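Pectate lyase (Paenibacillus sp. 0602, PDB 5GT5) cleaves polygalacturonate and partly methylated pectins by endo-acting beta-elimination, as a secreted polysaccharide lyase of family 1 that probably depends on calcium. Local coordinates at residues A5-T10 and A425-G430; N209-E212 and S217-M220; S242-H247 and G316-I321; A251-S256 and S328-A333; V366-Y371 and D414-L419. The protein carries 1 engineered substitution. All coordinates share one frame; numbering follows the deposited sequence.

Contact 1: residues A5-T10 and A425-G430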
# COMPACT_ATOMS: atom_id res chain seq x y z
N ALA A 5 -17.88 -5.13 17.48
CA ALA A 5 -16.50 -4.69 17.32
C ALA A 5 -15.54 -5.89 17.24
O ALA A 5 -14.46 -5.72 16.79
CB ALA A 5 -16.09 -3.79 18.43
N ASP A 6 -15.99 -7.06 17.69
CA ASP A 6 -15.24 -8.29 17.52
C ASP A 6 -14.96 -8.55 16.04
O ASP A 6 -14.06 -9.25 15.67
CB ASP A 6 -15.98 -9.49 18.11
CG ASP A 6 -16.18 -9.39 19.57
OD1 ASP A 6 -15.47 -8.64 20.15
OD2 ASP A 6 -17.06 -10.05 20.03
N TYR A 7 -15.80 -7.96 15.22
CA TYR A 7 -15.73 -8.12 13.78
C TYR A 7 -14.94 -7.05 13.02
O TYR A 7 -14.85 -7.10 11.80
CB TYR A 7 -17.14 -8.23 13.18
CG TYR A 7 -17.91 -9.37 13.77
CD1 TYR A 7 -17.33 -10.60 13.91
CD2 TYR A 7 -19.20 -9.21 14.22
CE1 TYR A 7 -18.02 -11.64 14.48
CE2 TYR A 7 -19.91 -10.24 14.73
CZ TYR A 7 -19.33 -11.46 14.87
OH TYR A 7 -20.01 -12.51 15.38
N ASN A 8 -14.34 -6.13 13.75
CA ASN A 8 -13.52 -5.10 13.12
C ASN A 8 -12.40 -5.66 12.27
O ASN A 8 -11.81 -6.69 12.61
CB ASN A 8 -12.85 -4.18 14.16
CG ASN A 8 -13.81 -3.23 14.81
OD1 ASN A 8 -15.01 -3.23 14.53
ND2 ASN A 8 -13.29 -2.49 15.78
N LEU A 9 -12.09 -4.95 11.19
CA LEU A 9 -10.86 -5.19 10.45
C LEU A 9 -9.66 -4.90 11.35
O LEU A 9 -9.58 -3.84 11.96
CB LEU A 9 -10.83 -4.28 9.21
CG LEU A 9 -9.49 -4.17 8.48
CD1 LEU A 9 -9.04 -5.53 7.91
CD2 LEU A 9 -9.66 -3.17 7.35
N THR A 10 -8.75 -5.87 11.45
CA THR A 10 -7.48 -5.68 12.16
C THR A 10 -6.34 -6.20 11.30
O THR A 10 -6.54 -6.78 10.23
CB THR A 10 -7.46 -6.46 13.47
OG1 THR A 10 -7.43 -7.86 13.16
CG2 THR A 10 -8.70 -6.20 14.31
N ALA A 425 -19.69 -21.56 17.06
CA ALA A 425 -21.07 -21.17 17.39
C ALA A 425 -21.88 -20.77 16.17
O ALA A 425 -21.33 -20.59 15.07
CB ALA A 425 -21.08 -20.04 18.40
N SER A 426 -23.18 -20.61 16.35
CA SER A 426 -24.05 -20.16 15.26
C SER A 426 -23.62 -18.80 14.72
O SER A 426 -23.85 -18.50 13.53
CB SER A 426 -25.50 -20.08 15.75
OG SER A 426 -25.63 -19.09 16.75
N ASN A 427 -23.00 -17.97 15.55
CA ASN A 427 -22.45 -16.70 15.07
C ASN A 427 -20.93 -16.74 15.03
O ASN A 427 -20.27 -15.74 15.33
CB ASN A 427 -22.91 -15.55 15.96
CG ASN A 427 -22.35 -15.65 17.36
OD1 ASN A 427 -22.12 -16.75 17.88
ND2 ASN A 427 -22.11 -14.50 17.99
N GLY A 428 -20.39 -17.91 14.69
CA GLY A 428 -18.95 -18.13 14.66
C GLY A 428 -18.32 -17.78 13.33
O GLY A 428 -18.83 -16.92 12.57
N ALA A 429 -17.21 -18.44 13.03
CA ALA A 429 -16.48 -18.20 11.79
C ALA A 429 -17.21 -18.79 10.59
O ALA A 429 -17.93 -19.78 10.70
CB ALA A 429 -15.08 -18.78 11.89
N GLY A 430 -17.00 -18.18 9.43
CA GLY A 430 -17.51 -18.67 8.17
C GLY A 430 -18.56 -17.76 7.53
O GLY A 430 -19.04 -16.80 8.13
O HOH W 1 -19.45 -14.36 13.02
O HOH W 2 -22.42 -12.01 16.47
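Tyr7, near the N-terminus, stretches its phenol across to Asn427 and Gly428, close to the C-terminus. From CB the side chain leaves with CG opposite the carbonyl carbon (chi1 -58°), which carries the ring out from the short 3-10 turn at 5-7 so that its hydroxyl meets segment 425-430. The ring carbons are embraced by other parts of the fold: Trp190 and His166 each pack with the ring edge-to-face, and Leu434 and Tyr446 lie against it. Contact with the second segment is left to the hydroxyl. Tyr7 OH stands 3.2 Å from Asn427 O, which sits at the ring edge near its plane. Tyr7 OH is hydrogen-bonded to Arg422 NH2, and Asn427 O to Arg422 NH1. Two waters join the grip. One, in the ring plane at its edge, lies 2.7 Å from Tyr7 OH and takes a hydrogen bond of 2.9 Å from Asn427 ND2. The other gives a bond of 2.7 Å to Gly428 O and has a weak one of 3.1 Å with Tyr7 OH. The Asn427 amide crosses the phenol at about a right angle, the two planes 88° apart. Its backbone belongs to a type I beta turn closed by Gly428 N to Ala425 O at 2.9 Å, which presents the carbonyls of Asn427 and Gly428 to this small polar cluster. Chain ends more than 400 residues apart are thus tied through one buried hydroxyl, an arginine and two waters, and with so little direct apolar contact between the segments the junction is essentially a hydrated polar one.

Contact 2: residues N209-E212 and S217-M220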
# COMPACT_ATOMS: atom_id res chain seq x y z
N ASN A 209 -16.78 -42.64 -6.20
CA ASN A 209 -17.76 -43.56 -6.81
C ASN A 209 -17.54 -43.72 -8.31
O ASN A 209 -17.64 -44.85 -8.85
CB ASN A 209 -19.19 -43.09 -6.54
CG ASN A 209 -19.64 -43.37 -5.14
OD1 ASN A 209 -19.00 -44.11 -4.39
ND2 ASN A 209 -20.78 -42.76 -4.78
N GLU A 210 -17.22 -42.63 -8.99
CA GLU A 210 -16.95 -42.69 -10.42
C GLU A 210 -15.79 -43.64 -10.70
O GLU A 210 -15.85 -44.46 -11.63
CB GLU A 210 -16.67 -41.28 -10.97
CG GLU A 210 -16.34 -41.19 -12.47
CD GLU A 210 -17.51 -41.55 -13.37
OE1 GLU A 210 -18.69 -41.29 -12.98
OE2 GLU A 210 -17.26 -42.09 -14.47
N MET A 211 -14.74 -43.54 -9.90
CA MET A 211 -13.56 -44.37 -10.14
C MET A 211 -13.80 -45.82 -9.77
O MET A 211 -13.28 -46.71 -10.43
CB MET A 211 -12.35 -43.79 -9.40
CG MET A 211 -12.02 -42.37 -9.89
SD MET A 211 -10.47 -41.73 -9.26
CE MET A 211 -10.85 -41.59 -7.53
N GLU A 212 -14.57 -46.05 -8.70
CA GLU A 212 -14.87 -47.40 -8.25
C GLU A 212 -15.59 -48.18 -9.34
O GLU A 212 -15.39 -49.39 -9.46
CB GLU A 212 -15.66 -47.36 -6.93
CG GLU A 212 -15.97 -48.73 -6.34
CD GLU A 212 -14.77 -49.48 -5.82
OE1 GLU A 212 -13.67 -48.88 -5.68
OE2 GLU A 212 -14.92 -50.68 -5.51
N SER A 217 -9.50 -47.25 -15.45
CA SER A 217 -9.24 -45.95 -16.04
C SER A 217 -8.49 -45.02 -15.11
O SER A 217 -8.14 -43.91 -15.49
CB SER A 217 -10.56 -45.29 -16.41
OG SER A 217 -11.25 -46.04 -17.39
N TYR A 218 -8.25 -45.49 -13.88
CA TYR A 218 -7.60 -44.67 -12.86
C TYR A 218 -6.52 -45.48 -12.17
O TYR A 218 -6.76 -46.10 -11.13
CB TYR A 218 -8.65 -44.17 -11.86
CG TYR A 218 -9.80 -43.45 -12.54
CD1 TYR A 218 -9.72 -42.08 -12.81
CD2 TYR A 218 -10.95 -44.13 -12.91
CE1 TYR A 218 -10.76 -41.43 -13.45
CE2 TYR A 218 -11.99 -43.49 -13.54
CZ TYR A 218 -11.89 -42.14 -13.81
OH TYR A 218 -12.93 -41.49 -14.44
N PRO A 219 -5.32 -45.51 -12.76
CA PRO A 219 -4.28 -46.45 -12.28
C PRO A 219 -3.88 -46.30 -10.80
O PRO A 219 -3.70 -47.33 -10.13
CB PRO A 219 -3.09 -46.16 -13.19
CG PRO A 219 -3.67 -45.46 -14.39
CD PRO A 219 -4.93 -44.78 -13.97
N MET A 220 -3.75 -45.07 -10.30
CA MET A 220 -3.41 -44.91 -8.90
C MET A 220 -4.53 -45.41 -7.99
O MET A 220 -4.26 -46.16 -7.05
CB MET A 220 -3.11 -43.44 -8.59
CG MET A 220 -2.78 -43.22 -7.13
SD MET A 220 -2.41 -41.47 -6.95
CE MET A 220 -2.36 -41.35 -5.19
O HOH W 3 -14.82 -43.00 -15.49
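Glu210 and then Met211, in the last turn of helix 203-212, meet Tyr218 just beyond the following loop. Glu210 comes first: its CG lies 3.9 Å from Tyr218 OH, and the chain bends at chi2 to carry the carboxylate to a water that donates to Glu210 OE2 over 2.8 Å. That water lies in the plane of the Tyr218 ring at its edge, 2.6 Å from Tyr218 OH, and so joins acid and phenol. Met211 follows, setting CG squarely over one ring face, 3.5 Å from the centroid of Tyr218 and only 7° off the ring normal, a CH-pi contact. Beyond it Met211 SD takes an oblique Met-aromatic position 4.1 Å from the same centroid, and Trp138 packs against Met211 as well. A serine in place of Tyr218 would probably leave the CG and sulfur of Met211 without their aromatic platform and the bridging water without its phenol partner. Tyr218 occupies the N-cap position of helix 219-225, so a Met-aromatic contact closes the short loop between helices 203-212 and 219-225, within the helical excursion between two strands of the parallel beta-helix.

Contact 3: residues S242-H247 and G316-I321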
# COMPACT_ATOMS: atom_id res chain seq x y z
N SER A 242 -9.61 -34.80 4.04
CA SER A 242 -8.88 -33.61 4.50
C SER A 242 -8.24 -32.83 3.35
O SER A 242 -7.96 -33.36 2.28
CB SER A 242 -7.82 -33.99 5.54
OG SER A 242 -7.00 -35.05 5.10
N GLN A 243 -8.07 -31.53 3.58
CA GLN A 243 -7.51 -30.64 2.55
C GLN A 243 -5.99 -30.67 2.62
O GLN A 243 -5.42 -30.52 3.69
CB GLN A 243 -8.03 -29.22 2.81
CG GLN A 243 -7.31 -28.12 2.03
CD GLN A 243 -7.47 -28.26 0.53
OE1 GLN A 243 -8.36 -29.00 0.05
NE2 GLN A 243 -6.63 -27.56 -0.23
N LYS A 244 -5.32 -30.88 1.50
CA LYS A 244 -3.85 -31.08 1.53
C LYS A 244 -3.08 -29.79 1.83
O LYS A 244 -2.11 -29.81 2.57
CB LYS A 244 -3.37 -31.67 0.21
CG LYS A 244 -1.90 -32.03 0.12
CD LYS A 244 -1.56 -33.15 1.08
CE LYS A 244 -2.08 -34.49 0.57
NZ LYS A 244 -1.66 -35.63 1.46
N LYS A 245 -3.51 -28.67 1.26
CA LYS A 245 -2.74 -27.41 1.35
C LYS A 245 -3.61 -26.24 1.80
O LYS A 245 -4.70 -26.03 1.26
CB LYS A 245 -2.11 -27.05 -0.02
CG LYS A 245 -1.04 -28.00 -0.52
CD LYS A 245 -0.86 -27.86 -2.01
CE LYS A 245 0.13 -28.87 -2.58
NZ LYS A 245 -0.10 -29.07 -4.04
N GLY A 246 -3.12 -25.45 2.76
CA GLY A 246 -3.83 -24.27 3.22
C GLY A 246 -3.44 -22.98 2.52
O GLY A 246 -3.99 -22.63 1.48
N HIS A 247 -2.50 -22.24 3.11
CA HIS A 247 -2.03 -20.95 2.61
C HIS A 247 -0.55 -21.00 2.21
O HIS A 247 0.32 -21.23 3.06
CB HIS A 247 -2.10 -19.90 3.74
CG HIS A 247 -3.47 -19.65 4.30
ND1 HIS A 247 -4.52 -19.22 3.53
CD2 HIS A 247 -3.91 -19.68 5.58
CE1 HIS A 247 -5.59 -19.05 4.32
NE2 HIS A 247 -5.24 -19.33 5.56
N GLY A 316 5.72 -45.15 -6.12
CA GLY A 316 5.90 -43.75 -6.44
C GLY A 316 4.67 -42.89 -6.24
O GLY A 316 4.62 -41.76 -6.72
N TYR A 317 3.69 -43.40 -5.51
CA TYR A 317 2.47 -42.63 -5.24
C TYR A 317 2.58 -41.88 -3.92
O TYR A 317 3.20 -42.36 -2.97
CB TYR A 317 1.27 -43.54 -5.19
CG TYR A 317 0.94 -44.19 -6.51
CD1 TYR A 317 0.69 -43.42 -7.64
CD2 TYR A 317 0.84 -45.58 -6.63
CE1 TYR A 317 0.38 -44.01 -8.87
CE2 TYR A 317 0.53 -46.18 -7.85
CZ TYR A 317 0.29 -45.39 -8.96
OH TYR A 317 -0.04 -45.95 -10.18
N LYS A 318 1.99 -40.70 -3.87
CA LYS A 318 1.80 -39.96 -2.63
C LYS A 318 0.33 -40.08 -2.25
O LYS A 318 -0.55 -39.58 -2.95
CB LYS A 318 2.16 -38.49 -2.82
CG LYS A 318 1.90 -37.61 -1.63
CD LYS A 318 2.32 -36.17 -1.95
CE LYS A 318 1.59 -35.12 -1.09
NZ LYS A 318 0.38 -34.54 -1.82
N PHE A 319 0.06 -40.76 -1.15
CA PHE A 319 -1.30 -40.91 -0.63
C PHE A 319 -1.26 -41.15 0.85
O PHE A 319 -0.88 -42.24 1.32
CB PHE A 319 -2.04 -42.05 -1.32
CG PHE A 319 -3.51 -42.07 -0.98
CD1 PHE A 319 -4.36 -41.10 -1.51
CD2 PHE A 319 -4.03 -43.00 -0.10
CE1 PHE A 319 -5.71 -41.10 -1.18
CE2 PHE A 319 -5.36 -42.98 0.25
CZ PHE A 319 -6.21 -42.03 -0.31
N GLY A 320 -1.70 -40.16 1.62
CA GLY A 320 -1.62 -40.24 3.06
C GLY A 320 -2.00 -38.93 3.73
O GLY A 320 -2.64 -38.07 3.10
N ILE A 321 -1.62 -38.78 4.99
CA ILE A 321 -2.01 -37.64 5.81
C ILE A 321 -0.77 -36.87 6.25
O ILE A 321 0.01 -37.36 7.06
CB ILE A 321 -2.80 -38.10 7.03
CG1 ILE A 321 -4.05 -38.87 6.60
CG2 ILE A 321 -3.17 -36.94 7.95
CD1 ILE A 321 -5.08 -38.03 5.87
O HOH W 4 -3.02 -37.81 0.06
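At the flat peptide groups flanking Gly320, Lys244 NZ meets the carbonyl directly, in a weak hydrogen bond of 3.1 Å to Gly320 O, and Gly320 N through a water. That water accepts from both nitrogens, from Lys244 NZ at 2.9 Å. These are loops that project from the right-handed parallel beta-helix of family 1 pectate lyases, each leading into a strand of one parallel sheet. The other flat group, the Gln243 amide, braces the first loop from within: Gln243 NE2 points in the amide plane at Lys245 O, 2.9 Å away and nearly straight at 171°. Lys244 bends at chi2 and chi3 to arrive tip to tip with Lys318, whose NZ lies 3.4 Å from Lys244 CE, their closest approach; the NZ atoms of Lys244 and Lys318 are 4.0 Å apart. Gln274 OE1 takes a bond from Lys244 and Gly144 O one from Lys318. Lys245 forms a salt bridge with Asp174, a probable calcium ligand, and the side chains of Lys244 and Arg276, probably the catalytic arginine, are about 7 Å apart. So much positive charge there would be consistent with an anionic substrate. At the far end Ile321 CD1 rests 3.6 Å from Ser242 OG, which is bonded to Gln274 NE2.

Contact 4: residues A251-S256 and S328-A333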
# COMPACT_ATOMS: atom_id res chain seq x y z
N ALA A 251 5.69 -18.07 -3.01
CA ALA A 251 5.67 -19.33 -3.76
C ALA A 251 6.99 -19.77 -4.36
O ALA A 251 7.11 -20.90 -4.79
CB ALA A 251 4.62 -19.27 -4.84
N THR A 252 7.96 -18.87 -4.43
CA THR A 252 9.23 -19.18 -5.08
C THR A 252 10.38 -19.04 -4.09
O THR A 252 10.50 -18.02 -3.42
CB THR A 252 9.47 -18.25 -6.26
OG1 THR A 252 8.33 -18.29 -7.13
CG2 THR A 252 10.75 -18.67 -7.04
N SER A 253 11.26 -20.04 -4.02
CA SER A 253 12.33 -20.02 -3.05
C SER A 253 13.29 -18.84 -3.28
O SER A 253 13.73 -18.56 -4.41
CB SER A 253 13.07 -21.35 -3.11
OG SER A 253 13.97 -21.46 -2.05
N ASP A 254 13.58 -18.14 -2.17
CA ASP A 254 14.62 -17.09 -2.08
C ASP A 254 14.40 -15.89 -3.01
O ASP A 254 15.33 -15.17 -3.34
CB ASP A 254 16.02 -17.68 -2.34
CG ASP A 254 16.51 -18.62 -1.23
OD1 ASP A 254 16.19 -18.44 -0.03
OD2 ASP A 254 17.30 -19.55 -1.59
N GLU A 255 13.15 -15.60 -3.33
CA GLU A 255 12.87 -14.38 -4.08
C GLU A 255 12.86 -13.20 -3.16
O GLU A 255 12.24 -13.24 -2.10
CB GLU A 255 11.48 -14.50 -4.68
CG GLU A 255 11.41 -15.27 -5.97
CD GLU A 255 12.17 -14.57 -7.09
OE1 GLU A 255 12.13 -13.31 -7.17
OE2 GLU A 255 12.80 -15.29 -7.90
N SER A 256 13.52 -12.12 -3.57
CA SER A 256 13.60 -10.96 -2.69
C SER A 256 12.25 -10.33 -2.36
O SER A 256 12.07 -9.76 -1.26
CB SER A 256 14.59 -9.93 -3.29
OG SER A 256 14.06 -9.35 -4.48
N SER A 328 7.49 -21.66 9.05
CA SER A 328 8.25 -20.48 8.68
C SER A 328 9.54 -20.92 8.02
O SER A 328 10.27 -21.76 8.57
CB SER A 328 8.63 -19.67 9.93
OG SER A 328 9.24 -18.45 9.51
N THR A 329 9.81 -20.37 6.83
CA THR A 329 11.02 -20.75 6.08
C THR A 329 11.73 -19.53 5.56
O THR A 329 11.16 -18.43 5.44
CB THR A 329 10.71 -21.69 4.87
OG1 THR A 329 10.05 -20.95 3.82
CG2 THR A 329 9.86 -22.91 5.28
N GLU A 330 13.00 -19.74 5.20
CA GLU A 330 13.75 -18.76 4.42
C GLU A 330 13.73 -17.39 5.06
O GLU A 330 13.43 -16.37 4.44
CB GLU A 330 13.26 -18.70 2.95
CG GLU A 330 13.34 -20.07 2.25
CD GLU A 330 12.77 -20.10 0.85
OE1 GLU A 330 12.57 -19.03 0.26
OE2 GLU A 330 12.48 -21.21 0.36
N SER A 331 14.07 -17.37 6.34
CA SER A 331 14.22 -16.13 7.11
C SER A 331 12.92 -15.37 7.36
O SER A 331 12.94 -14.23 7.82
CB SER A 331 15.26 -15.19 6.48
OG SER A 331 16.51 -15.86 6.40
N ASN A 332 11.80 -16.02 7.08
CA ASN A 332 10.52 -15.44 7.44
C ASN A 332 10.30 -15.38 8.96
O ASN A 332 11.06 -16.00 9.72
CB ASN A 332 9.48 -16.37 6.87
N ALA A 333 9.26 -14.67 9.38
CA ALA A 333 8.88 -14.59 10.80
C ALA A 333 7.40 -14.96 10.93
O ALA A 333 6.55 -14.32 10.28
CB ALA A 333 9.10 -13.19 11.33
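Glu330 OE2 is gripped from two quarters, by Ser253 OG at 2.8 Å and by a salt bridge to Arg281 NE. The hydroxyl donates from well above the carboxylate plane, 56° out of it, and reaches that spot because OG lies opposite the backbone N of its own residue (chi1 -170°). The other oxygen, Glu330 OE1, takes the backbone N-H of Asp254 over 2.8 Å at 162°, again from out of the plane. Two turns meet here. Ser253 and Asp254 are the central pair of a type II beta turn from Thr252 to Glu255, and Glu330 and Ser331 hold the same places in a type I' turn from Thr329 to Asn332, where strand 324-329 ends and the chain turns into strand 333-337. Glu330 extends straight beyond CG and plants its carboxylate on the first turn. Asp254 OD1 comes within 3.7 Å of Glu330 OE1, the two carboxylates turned obliquely to each other. With an alanine here instead of Glu330, Ser253 OG and Asp254 N would probably lose their shared acceptor group, and Arg281 its charge partner. A largely buried acid thus holds two loops of the beta-helix together; Arg281 probably offsets its charge, whereas the nearby Asp254, itself exposed, would tend to make that charge costlier.

Contact 5: residues V366-Y371 and D414-L419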
# COMPACT_ATOMS: atom_id res chain seq x y z
N VAL A 366 5.45 -19.63 19.09
CA VAL A 366 4.07 -19.79 19.50
C VAL A 366 3.96 -19.33 20.95
O VAL A 366 4.78 -19.73 21.82
CB VAL A 366 3.63 -21.25 19.37
CG1 VAL A 366 2.14 -21.39 19.75
CG2 VAL A 366 3.86 -21.73 17.96
N ALA A 367 2.93 -18.55 21.23
CA ALA A 367 2.66 -17.99 22.55
C ALA A 367 1.29 -18.46 23.05
O ALA A 367 0.32 -18.51 22.29
CB ALA A 367 2.67 -16.48 22.52
N ASP A 368 1.25 -18.79 24.34
CA ASP A 368 0.04 -19.21 25.06
C ASP A 368 -1.02 -19.90 24.20
O ASP A 368 -2.10 -19.35 23.95
CB ASP A 368 -0.58 -18.04 25.83
CG ASP A 368 -1.61 -18.48 26.85
OD1 ASP A 368 -1.49 -19.62 27.36
OD2 ASP A 368 -2.54 -17.70 27.14
N THR A 369 -0.68 -21.10 23.74
CA THR A 369 -1.54 -21.87 22.85
C THR A 369 -1.82 -23.22 23.44
O THR A 369 -0.97 -23.84 24.09
CB THR A 369 -0.85 -21.95 21.49
OG1 THR A 369 -1.01 -20.68 20.86
CG2 THR A 369 -1.44 -22.98 20.59
N ILE A 370 -3.05 -23.68 23.26
CA ILE A 370 -3.50 -24.98 23.71
C ILE A 370 -3.22 -26.03 22.64
O ILE A 370 -3.55 -25.82 21.47
CB ILE A 370 -5.01 -24.91 24.04
CG1 ILE A 370 -5.21 -23.98 25.25
CG2 ILE A 370 -5.60 -26.30 24.31
CD1 ILE A 370 -6.70 -23.69 25.58
N TYR A 371 -2.58 -27.13 23.04
CA TYR A 371 -2.19 -28.18 22.12
C TYR A 371 -2.61 -29.53 22.67
O TYR A 371 -2.47 -29.80 23.87
CB TYR A 371 -0.68 -28.14 21.91
CG TYR A 371 -0.17 -29.21 21.00
CD1 TYR A 371 -0.32 -29.10 19.61
CD2 TYR A 371 0.45 -30.34 21.51
CE1 TYR A 371 0.17 -30.12 18.76
CE2 TYR A 371 0.92 -31.36 20.70
CZ TYR A 371 0.78 -31.24 19.32
OH TYR A 371 1.27 -32.25 18.52
N ASP A 414 -8.34 -12.93 22.46
CA ASP A 414 -9.23 -13.75 23.27
C ASP A 414 -8.47 -14.88 23.91
O ASP A 414 -7.39 -15.24 23.45
CB ASP A 414 -10.36 -14.34 22.44
CG ASP A 414 -11.17 -13.29 21.75
OD1 ASP A 414 -11.16 -12.12 22.22
OD2 ASP A 414 -11.83 -13.62 20.74
N ASP A 415 -9.04 -15.43 24.99
CA ASP A 415 -8.40 -16.58 25.62
C ASP A 415 -8.62 -17.83 24.78
O ASP A 415 -9.72 -18.12 24.34
CB ASP A 415 -8.92 -16.82 27.03
CG ASP A 415 -8.01 -17.76 27.79
OD1 ASP A 415 -8.15 -18.98 27.64
OD2 ASP A 415 -7.08 -17.28 28.49
N PRO A 416 -7.55 -18.61 24.58
CA PRO A 416 -7.78 -19.82 23.77
C PRO A 416 -8.73 -20.83 24.39
O PRO A 416 -9.27 -21.66 23.67
CB PRO A 416 -6.37 -20.40 23.62
CG PRO A 416 -5.61 -19.82 24.78
CD PRO A 416 -6.14 -18.46 24.98
N SER A 417 -8.96 -20.78 25.70
CA SER A 417 -9.79 -21.82 26.33
C SER A 417 -11.25 -21.79 25.93
O SER A 417 -11.94 -22.80 26.04
CB SER A 417 -9.70 -21.81 27.86
OG SER A 417 -10.25 -20.61 28.39
N THR A 418 -11.71 -20.65 25.43
CA THR A 418 -13.12 -20.55 25.01
C THR A 418 -13.24 -20.33 23.51
O THR A 418 -14.31 -20.05 22.98
CB THR A 418 -13.81 -19.43 25.80
OG1 THR A 418 -13.07 -18.21 25.68
CG2 THR A 418 -13.93 -19.82 27.28
N LEU A 419 -12.11 -20.47 22.81
CA LEU A 419 -12.07 -20.11 21.40
C LEU A 419 -12.82 -21.11 20.52
O LEU A 419 -13.50 -20.71 19.57
CB LEU A 419 -10.60 -20.04 20.96
CG LEU A 419 -10.36 -19.51 19.54
CD1 LEU A 419 -10.77 -18.08 19.44
CD2 LEU A 419 -8.88 -19.63 19.16
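A classic beta bulge in a late turn of the parallel beta-helix brings Asp368 and Ile370 against Pro416, at the loop that leads into helix 419-423. Asp368 and Thr369 both face Gly380 across the bulge, which interrupts the strand between 363-367 and 369-372. Within it Thr369 OG1 bonds back to Ala367 O at 2.9 Å, approaching from above the carbonyl plane. Ile370 supplies most of the packing. Its CG1 stands opposite the carbonyl carbon (chi1 -66°) and the chain then runs on extended, so that Ile370 CD1 reaches the proline at 3.8 Å from Pro416 CB. Ile370 CD1 also lies 3.7 Å from Ser417 CA, and therefore sits over the peptide joining the two residues. Farther along the ring, Pro416 CG lies 3.6 Å from Asp368 O; Lys338 and Val340 add further contacts to the proline. The polar surroundings are ordered by Arg379, which forms salt bridges with both Asp368 OD1 and Asp415 OD2, while Lys338 pairs with Asp368 OD2. The two acids, with Asp368 OD2 and Asp415 OD2 4.8 Å apart, are thus probably well compensated. The loop keeps its shape through an Asx turn: Asp415 OD1 accepts the backbone N-H of Ser417 at 2.8 Å, on its anti side. Asp415 OD1 is also gripped by Ser417 OG, again at 2.8 Å, the hydroxyl lying 43° out of the carboxylate plane.

Overall arrangement
Contact 1 joins the two ends of the chain, and the other four are nested inside the loop it closes. Contact 2 comes first among these, contacts 3 and 4 interlock with alternating segments, and contact 5 follows. Contacts 3 and 4, centres about 22 Å apart, involve loops next to strands 248-249 and 324-329 of one parallel sheet of the beta-helix. Contact 2 touches contact 3, Met220 packing on Tyr317 and Phe319. Contacts 1 and 5 lie at the two ends of helix 419-423, centres about 17 Å apart, whereas the centres of contacts 1 and 2 are about 41 Å apart. The chain ends thus meet away from the annotated sites, while contact 3 lies beside the probable catalytic and calcium-binding residues.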